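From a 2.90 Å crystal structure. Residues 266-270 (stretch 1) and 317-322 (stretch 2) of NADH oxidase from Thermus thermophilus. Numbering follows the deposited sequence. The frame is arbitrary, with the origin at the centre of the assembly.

Stretch 1 266-270: DERMR
Stretch 2 317-322: EARFLG

Two arginines approach each other across this contact with like charges close together, Arg268 NH1 lying 3.7 Å from Arg319 NH2, the approach oblique to both guanidiniums, and each is also paired with an acid. Arg319 NH1 donates to Glu267 OE2 at 2.6 Å (N-H...O 162°), a salt bridge across the stretches in which the carboxylate oxygen sits at the guanidinium edge, near its plane; Arg268 NH1 forms a longer salt bridge within its own stretch, 3.6 Å from Asp266 OD2. Neither stretch is regular helix or strand. Residues 266-269 form a type I beta turn, with Glu267 at phi/psi -68/-1 and Arg268 at -117/13, closed by Met269 N to Asp266 O at 2.9 Å; Met269 follows with positive phi (67/21). Asp266 (chi1 p) braces the loop from within: its OD1 accepts from Arg270 N at 2.8 Å, while its OD2 lies 3.3 Å from Arg270 NH1 in a salt bridge. Stretch 2 is extended from Glu317 to Phe320 (Arg319 -132/145, Phe320 -102/117), then bends at Leu321 (-100/2). The register is set by Glu267 opposite Phe320, CA to CA 4.8 Å. Here the backbones join directly: Phe320 N donates to Glu267 O at 2.8 Å and 165°, and Arg319 CA approaches the same Glu267 O at 3.3 Å in a CA-H...O contact. Glu267 points its CA-to-CB bond toward stretch 2 and extends (chi1 m, chi2 t), so that OE2 also comes within 3.6 Å of Leu321 CD2. Arg319 starts sideways, but its m, t, t chain brings the guanidinium back to the acid. On the apolar side, Met269 (chi1 m, chi2 m) places CE 3.7 Å from Phe320 CD2, obliquely to a ring set by chi1 t and chi2 69°. The contact buries 366 Å², both sides summed.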

# COMPACT_ATOMS: atom_id res chain seq x y z
N ASP A 266 -17.07 -25.95 -0.83
CA ASP A 266 -15.72 -26.36 -0.48
C ASP A 266 -14.65 -25.57 -1.19
O ASP A 266 -14.96 -24.59 -1.84
CB ASP A 266 -15.54 -27.85 -0.68
CG ASP A 266 -15.68 -28.29 -2.10
OD1 ASP A 266 -15.72 -27.46 -2.98
OD2 ASP A 266 -15.70 -29.51 -2.31
N GLU A 267 -13.38 -25.95 -1.04
CA GLU A 267 -12.30 -25.19 -1.63
C GLU A 267 -12.37 -25.31 -3.15
O GLU A 267 -11.56 -24.76 -3.84
CB GLU A 267 -10.93 -25.62 -1.12
CG GLU A 267 -10.68 -25.66 0.36
CD GLU A 267 -9.25 -26.06 0.72
OE1 GLU A 267 -8.89 -25.93 1.90
OE2 GLU A 267 -8.46 -26.50 -0.16
N ARG A 268 -13.31 -26.04 -3.70
CA ARG A 268 -13.32 -26.19 -5.14
C ARG A 268 -14.58 -25.60 -5.64
O ARG A 268 -14.93 -25.81 -6.81
CB ARG A 268 -13.28 -27.63 -5.55
CG ARG A 268 -12.16 -27.97 -6.32
CD ARG A 268 -11.45 -29.05 -5.67
NE ARG A 268 -11.90 -30.37 -6.12
CZ ARG A 268 -12.59 -31.23 -5.37
NH1 ARG A 268 -12.95 -30.91 -4.08
NH2 ARG A 268 -12.89 -32.41 -5.94
N MET A 269 -15.24 -24.86 -4.76
CA MET A 269 -16.48 -24.20 -5.06
C MET A 269 -17.65 -25.18 -5.31
O MET A 269 -18.63 -24.82 -5.90
CB MET A 269 -16.23 -23.21 -6.20
CG MET A 269 -15.16 -22.17 -5.80
SD MET A 269 -15.79 -21.11 -4.56
CE MET A 269 -14.92 -21.82 -3.23
N ARG A 270 -17.54 -26.41 -4.83
CA ARG A 270 -18.59 -27.36 -5.04
C ARG A 270 -19.67 -27.35 -4.01
O ARG A 270 -19.41 -27.24 -2.85
CB ARG A 270 -18.02 -28.74 -5.05
CG ARG A 270 -19.03 -29.78 -5.88
CD ARG A 270 -18.33 -31.08 -6.62
NE ARG A 270 -17.66 -31.97 -5.64
CZ ARG A 270 -16.54 -31.67 -5.05
NH1 ARG A 270 -15.99 -30.54 -5.40
NH2 ARG A 270 -16.01 -32.44 -4.15
N GLU A 317 -6.33 -27.83 -11.89
CA GLU A 317 -6.28 -27.88 -10.47
C GLU A 317 -6.38 -26.45 -9.92
O GLU A 317 -5.56 -25.61 -10.23
CB GLU A 317 -4.98 -28.53 -9.99
CG GLU A 317 -4.73 -28.36 -8.50
CD GLU A 317 -3.39 -28.88 -8.08
OE1 GLU A 317 -2.44 -28.68 -8.92
OE2 GLU A 317 -3.33 -29.46 -6.93
N ALA A 318 -7.37 -26.16 -9.08
CA ALA A 318 -7.43 -24.83 -8.55
C ALA A 318 -8.18 -24.98 -7.26
O ALA A 318 -9.08 -25.79 -7.20
CB ALA A 318 -8.16 -24.00 -9.49
N ARG A 319 -7.79 -24.26 -6.21
CA ARG A 319 -8.52 -24.30 -4.93
C ARG A 319 -8.73 -22.86 -4.48
O ARG A 319 -7.94 -22.03 -4.82
CB ARG A 319 -7.79 -25.09 -3.89
CG ARG A 319 -7.73 -26.52 -4.14
CD ARG A 319 -7.43 -27.40 -2.89
NE ARG A 319 -8.07 -28.66 -3.13
CZ ARG A 319 -8.96 -29.23 -2.35
NH1 ARG A 319 -9.27 -28.68 -1.22
NH2 ARG A 319 -9.55 -30.37 -2.70
N PHE A 320 -9.85 -22.54 -3.84
CA PHE A 320 -10.08 -21.25 -3.21
C PHE A 320 -9.88 -21.37 -1.70
O PHE A 320 -10.61 -22.11 -1.03
CB PHE A 320 -11.45 -20.69 -3.53
CG PHE A 320 -11.73 -19.40 -2.85
CD1 PHE A 320 -11.05 -18.24 -3.21
CD2 PHE A 320 -12.68 -19.30 -1.83
CE1 PHE A 320 -11.30 -17.03 -2.58
CE2 PHE A 320 -12.95 -18.07 -1.20
CZ PHE A 320 -12.26 -16.96 -1.57
N LEU A 321 -8.89 -20.65 -1.16
CA LEU A 321 -8.44 -20.88 0.18
C LEU A 321 -8.91 -19.99 1.26
O LEU A 321 -8.50 -20.17 2.38
CB LEU A 321 -6.94 -20.88 0.18
CG LEU A 321 -6.28 -21.99 -0.63
CD1 LEU A 321 -4.81 -21.93 -0.42
CD2 LEU A 321 -6.66 -23.34 -0.15
N GLY A 322 -9.75 -19.04 0.94
CA GLY A 322 -10.38 -18.27 1.98
C GLY A 322 -10.30 -16.77 1.86
O GLY A 322 -9.68 -16.25 0.92